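Local coordinates for Lin1840 protein (Listeria innocua serovar 6a, PDB 4ZOC) that probably hydrolyses terminal, non-reducing beta-D-glucosyl residues to release glucose, as a family 3 beta-glucosidase linked to beta-1,2-glucan degradation, at residues 506-514 against 551-559. The protein carries 2 engineered substitutions. Numbering follows the deposited sequence.
Sequences NGRPLEVKE and SMSFPQTTG
P509 and F554 form the apolar half of this contact. CA of P509 lies 3.9 Å from the centroid of the F554 ring and 18° off its normal, a CH-pi contact over one face. V512 approaches the same ring at its edge, where its CG2 is 4.0 Å from CD2 of F554. The pyrrolidine also crosses the extended M552 side chain at about a right angle, with CG of P509 3.7 Å from SD of M552.

The polar half centres on E511. Its chain is extended beyond CG (chi2 -175°), which carries the carboxylate to the 3-10 segment that begins at T558. There OE2 accepts two bonds from T558: OG1 donates at 2.8 Å on the anti side, near the carboxylate plane, while the backbone N donates at 2.9 Å from 45° out of that plane. The other oxygen, OE1, forms a salt bridge with R481, so both carboxylate oxygens are engaged; this probably favours the ionised form.

Ordered water also bridges the two segments. One molecule lies 2.7 Å from O of L510 and 2.6 Å from O of P555, and accepts from N of V512 at 3.1 Å.

These contacts join the loop between strand 500-505 of the mixed sheet and helix 513-517 to segment 551-559, a loop-to-loop junction within the C-terminal domain of a family 3 glycoside hydrolase.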
ATOM      1  N   ASN A 506      14.648  -7.039 -18.575  1.00  7.48           N
ATOM      2  CA  ASN A 506      13.440  -6.851 -17.837  1.00  6.05           C
ATOM      3  C   ASN A 506      13.108  -5.374 -17.668  1.00  6.63           C
ATOM      4  O   ASN A 506      13.971  -4.560 -17.809  1.00  6.18           O
ATOM      5  CB  ASN A 506      13.492  -7.518 -16.460  1.00  6.32           C
ATOM      6  CG  ASN A 506      14.665  -7.120 -15.638  1.00  7.42           C
ATOM      7  OD1 ASN A 506      15.799  -7.267 -16.086  1.00  8.78           O
ATOM      8  ND2 ASN A 506      14.442  -6.633 -14.399  1.00  7.22           N
ATOM      9  N   GLY A 507      11.821  -5.075 -17.351  1.00  5.49           N
ATOM     10  CA  GLY A 507      11.343  -3.708 -17.207  1.00  6.26           C
ATOM     11  C   GLY A 507      10.976  -3.322 -15.815  1.00  5.83           C
ATOM     12  O   GLY A 507      10.464  -2.235 -15.615  1.00  8.35           O
ATOM     13  N   ARG A 508      11.160  -4.217 -14.841  1.00  6.51           N
ATOM     14  CA  ARG A 508      10.781  -3.993 -13.403  1.00  5.83           C
ATOM     15  C   ARG A 508      11.724  -4.763 -12.528  1.00  6.37           C
ATOM     16  O   ARG A 508      12.254  -5.769 -12.966  1.00  6.17           O
ATOM     17  CB  ARG A 508       9.338  -4.486 -13.067  1.00  6.59           C
ATOM     18  CG  ARG A 508       9.093  -5.938 -13.541  1.00  6.80           C
ATOM     19  CD  ARG A 508       7.971  -6.675 -12.862  1.00  5.95           C
ATOM     20  NE  ARG A 508       6.735  -5.951 -13.067  1.00  6.24           N
ATOM     21  CZ  ARG A 508       6.025  -5.997 -14.194  1.00  6.69           C
ATOM     22  NH1 ARG A 508       6.428  -6.726 -15.206  1.00  7.41           N
ATOM     23  NH2 ARG A 508       4.898  -5.337 -14.296  1.00  8.42           N
ATOM     24  N   PRO A 509      11.957  -4.293 -11.265  1.00  6.16           N
ATOM     25  CA  PRO A 509      12.502  -5.224 -10.239  1.00  6.01           C
ATOM     26  C   PRO A 509      11.722  -6.509 -10.217  1.00  7.52           C
ATOM     27  O   PRO A 509      10.475  -6.534 -10.449  1.00  6.83           O
ATOM     28  CB  PRO A 509      12.268  -4.451  -8.946  1.00  6.47           C
ATOM     29  CG  PRO A 509      12.336  -2.964  -9.386  1.00  5.77           C
ATOM     30  CD  PRO A 509      11.540  -3.020 -10.633  1.00  6.10           C
ATOM     31  N   LEU A 510      12.447  -7.592  -9.990  1.00  6.68           N
ATOM     32  CA  LEU A 510      11.853  -8.931  -9.958  1.00  6.69           C
ATOM     33  C   LEU A 510      12.391  -9.613  -8.700  1.00  5.54           C
ATOM     34  O   LEU A 510      13.429  -9.179  -8.146  1.00  5.37           O
ATOM     35  CB  LEU A 510      12.240  -9.750 -11.180  1.00  6.29           C
ATOM     36  CG  LEU A 510      11.500  -9.318 -12.451  1.00  5.43           C
ATOM     37  CD1 LEU A 510      12.343  -9.824 -13.602  1.00  5.93           C
ATOM     38  CD2 LEU A 510      10.023  -9.706 -12.475  1.00  6.01           C
ATOM     39  N   GLU A 511      11.795 -10.727  -8.357  1.00  5.73           N
ATOM     40  CA  GLU A 511      12.363 -11.630  -7.333  1.00  6.64           C
ATOM     41  C   GLU A 511      13.568 -12.414  -7.924  1.00  6.58           C
ATOM     42  O   GLU A 511      13.419 -13.310  -8.773  1.00 10.01           O
ATOM     43  CB  GLU A 511      11.325 -12.629  -6.847  1.00  6.81           C
ATOM     44  CG  GLU A 511      10.067 -12.056  -6.229  1.00  6.83           C
ATOM     45  CD  GLU A 511       9.113 -13.114  -5.658  1.00  7.54           C
ATOM     46  OE1 GLU A 511       9.496 -14.332  -5.537  1.00  7.77           O
ATOM     47  OE2 GLU A 511       7.970 -12.724  -5.331  1.00  8.58           O
ATOM     48  N   VAL A 512      14.763 -12.010  -7.548  1.00  7.84           N
ATOM     49  CA  VAL A 512      15.929 -12.570  -8.149  1.00  6.39           C
ATOM     50  C   VAL A 512      16.765 -13.437  -7.199  1.00  7.76           C
ATOM     51  O   VAL A 512      17.880 -13.933  -7.597  1.00  8.24           O
ATOM     52  CB  VAL A 512      16.785 -11.522  -8.878  1.00  6.53           C
ATOM     53  CG1 VAL A 512      16.000 -10.840  -9.987  1.00  6.95           C
ATOM     54  CG2 VAL A 512      17.454 -10.570  -7.888  1.00  6.44           C
ATOM     55  N   LYS A 513      16.317 -13.610  -5.946  1.00  7.94           N
ATOM     56  CA  LYS A 513      17.086 -14.366  -4.995  1.00  8.92           C
ATOM     57  C   LYS A 513      17.477 -15.786  -5.576  1.00  9.77           C
ATOM     58  O   LYS A 513      18.672 -16.206  -5.500  1.00 10.27           O
ATOM     59  CB  LYS A 513      16.349 -14.494  -3.662  1.00  9.05           C
ATOM     60  CG  LYS A 513      16.942 -15.510  -2.679  1.00 10.50           C
ATOM     61  CD  LYS A 513      16.211 -15.493  -1.316  1.00 15.63           C
ATOM     62  CE  LYS A 513      17.050 -16.394  -0.362  1.00 17.64           C
ATOM     63  NZ  LYS A 513      16.603 -16.204   0.995  1.00 24.49           N
ATOM     64  N   GLU A 514      16.516 -16.450  -6.204  1.00  9.29           N
ATOM     65  CA  GLU A 514      16.765 -17.822  -6.751  1.00 11.30           C
ATOM     66  C   GLU A 514      17.710 -17.771  -7.920  1.00 13.11           C
ATOM     67  O   GLU A 514      18.426 -18.741  -8.162  1.00 17.89           O
ATOM     68  CB  GLU A 514      15.478 -18.479  -7.181  1.00 11.08           C
ATOM     69  CG  GLU A 514      14.588 -18.756  -5.984  1.00 13.24           C
ATOM     70  CD  GLU A 514      13.148 -18.962  -6.385  1.00 17.62           C
ATOM     71  OE1 GLU A 514      12.884 -19.689  -7.356  1.00 18.17           O
ATOM     72  OE2 GLU A 514      12.263 -18.401  -5.711  1.00 21.92           O
ATOM     73  N   SER A 551      18.470   2.062  -8.968  1.00  8.09           N
ATOM     74  CA  SER A 551      17.628   3.229  -8.631  1.00  8.47           C
ATOM     75  C   SER A 551      16.252   2.834  -8.050  1.00  8.30           C
ATOM     76  O   SER A 551      15.403   3.721  -7.675  1.00  7.83           O
ATOM     77  CB  SER A 551      17.540   4.100  -9.872  1.00  9.52           C
ATOM     78  OG  SER A 551      16.699   3.466 -10.771  1.00 13.42           O
ATOM     79  N   MET A 552      16.029   1.509  -7.931  1.00  7.38           N
ATOM     80  CA  MET A 552      14.852   0.950  -7.286  1.00  6.54           C
ATOM     81  C   MET A 552      15.238  -0.344  -6.558  1.00  7.10           C
ATOM     82  O   MET A 552      15.974  -1.172  -7.089  1.00  7.73           O
ATOM     83  CB  MET A 552      13.755   0.753  -8.294  1.00  7.20           C
ATOM     84  CG  MET A 552      12.384   0.516  -7.694  1.00  8.26           C
ATOM     85  SD  MET A 552      11.081   0.439  -8.940  1.00  7.90           S
ATOM     86  CE  MET A 552       9.670   0.485  -7.829  1.00  7.92           C
ATOM     87  N   SER A 553      14.678  -0.526  -5.377  1.00  7.36           N
ATOM     88  CA  SER A 553      14.964  -1.685  -4.518  1.00  6.52           C
ATOM     89  C   SER A 553      14.437  -2.958  -5.138  1.00  6.75           C
ATOM     90  O   SER A 553      13.371  -2.953  -5.791  1.00  8.11           O
ATOM     91  CB  SER A 553      14.273  -1.446  -3.149  1.00  6.99           C
ATOM     92  OG  SER A 553      14.856  -0.350  -2.465  1.00  6.63           O
ATOM     93  N   PHE A 554      15.202  -4.048  -5.006  1.00  6.82           N
ATOM     94  CA  PHE A 554      14.779  -5.381  -5.459  1.00  7.43           C
ATOM     95  C   PHE A 554      14.240  -6.140  -4.236  1.00  8.30           C
ATOM     96  O   PHE A 554      15.008  -6.505  -3.356  1.00  7.76           O
ATOM     97  CB  PHE A 554      15.963  -6.127  -6.094  1.00  7.50           C
ATOM     98  CG  PHE A 554      16.116  -5.830  -7.578  1.00  6.20           C
ATOM     99  CD1 PHE A 554      16.051  -4.541  -8.041  1.00  7.81           C
ATOM    100  CD2 PHE A 554      16.219  -6.850  -8.503  1.00  7.58           C
ATOM    101  CE1 PHE A 554      16.107  -4.258  -9.387  1.00  6.99           C
ATOM    102  CE2 PHE A 554      16.299  -6.589  -9.875  1.00  5.97           C
ATOM    103  CZ  PHE A 554      16.280  -5.260 -10.290  1.00  6.84           C
ATOM    104  N   PRO A 555      12.879  -6.334  -4.176  1.00  9.46           N
ATOM    105  CA  PRO A 555      12.370  -7.013  -3.006  1.00  7.72           C
ATOM    106  C   PRO A 555      12.826  -8.430  -2.815  1.00  5.69           C
ATOM    107  O   PRO A 555      13.145  -9.180  -3.735  1.00  7.02           O
ATOM    108  CB  PRO A 555      10.850  -6.934  -3.164  1.00  8.01           C
ATOM    109  CG  PRO A 555      10.603  -5.817  -4.161  1.00  7.60           C
ATOM    110  CD  PRO A 555      11.795  -5.957  -5.069  1.00  8.55           C
ATOM    111  N   GLN A 556      12.809  -8.805  -1.524  1.00  7.91           N
ATOM    112  CA  GLN A 556      12.963 -10.207  -1.109  1.00  7.48           C
ATOM    113  C   GLN A 556      11.925 -11.101  -1.750  1.00  6.52           C
ATOM    114  O   GLN A 556      12.235 -12.187  -2.226  1.00  8.90           O
ATOM    115  CB  GLN A 556      12.873 -10.380   0.422  1.00  6.99           C
ATOM    116  CG  GLN A 556      13.932  -9.702   1.278  1.00  8.01           C
ATOM    117  CD  GLN A 556      15.285 -10.448   1.222  1.00  8.15           C
ATOM    118  OE1 GLN A 556      15.392 -11.661   0.913  1.00  8.99           O
ATOM    119  NE2 GLN A 556      16.307  -9.744   1.628  1.00  8.90           N
ATOM    120  N   THR A 557      10.674 -10.665  -1.719  1.00  5.82           N
ATOM    121  CA  THR A 557       9.533 -11.364  -2.277  1.00  6.93           C
ATOM    122  C   THR A 557       8.434 -10.320  -2.512  1.00  6.38           C
ATOM    123  O   THR A 557       8.517  -9.201  -1.966  1.00  6.47           O
ATOM    124  CB  THR A 557       9.026 -12.449  -1.306  1.00  7.03           C
ATOM    125  OG1 THR A 557       8.073 -13.306  -1.931  1.00  7.19           O
ATOM    126  CG2 THR A 557       8.507 -11.825  -0.006  1.00  7.67           C
ATOM    127  N   THR A 558       7.426 -10.654  -3.312  1.00  6.03           N
ATOM    128  CA  THR A 558       6.337  -9.757  -3.694  1.00  5.96           C
ATOM    129  C   THR A 558       5.705  -9.091  -2.458  1.00  5.93           C
ATOM    130  O   THR A 558       5.405  -7.900  -2.447  1.00  5.44           O
ATOM    131  CB  THR A 558       5.261 -10.578  -4.510  1.00  6.46           C
ATOM    132  OG1 THR A 558       5.859 -10.930  -5.788  1.00  7.24           O
ATOM    133  CG2 THR A 558       4.071  -9.764  -4.748  1.00  6.81           C
ATOM    134  N   GLY A 559       5.489  -9.893  -1.420  1.00  7.17           N
ATOM    135  CA  GLY A 559       4.860  -9.396  -0.215  1.00  6.08           C
ATOM    136  C   GLY A 559       5.676  -8.449   0.654  1.00  5.91           C
ATOM    137  O   GLY A 559       5.115  -7.904   1.605  1.00  6.11           O
TER
HETATM  138  O   HOH W   1      14.743  -9.482  -5.813  1.00  6.25           O
HETATM  139  O   HOH W   2      12.383 -15.042  -4.243  1.00 16.73           O
HETATM  140  O   HOH W   3       9.229 -15.442  -3.195  1.00 18.81           O
HETATM  141  O   HOH W   4      14.052 -12.353  -4.485  1.00 11.42           O
HETATM  142  O   HOH W   5      17.231 -13.476   1.573  1.00 15.36           O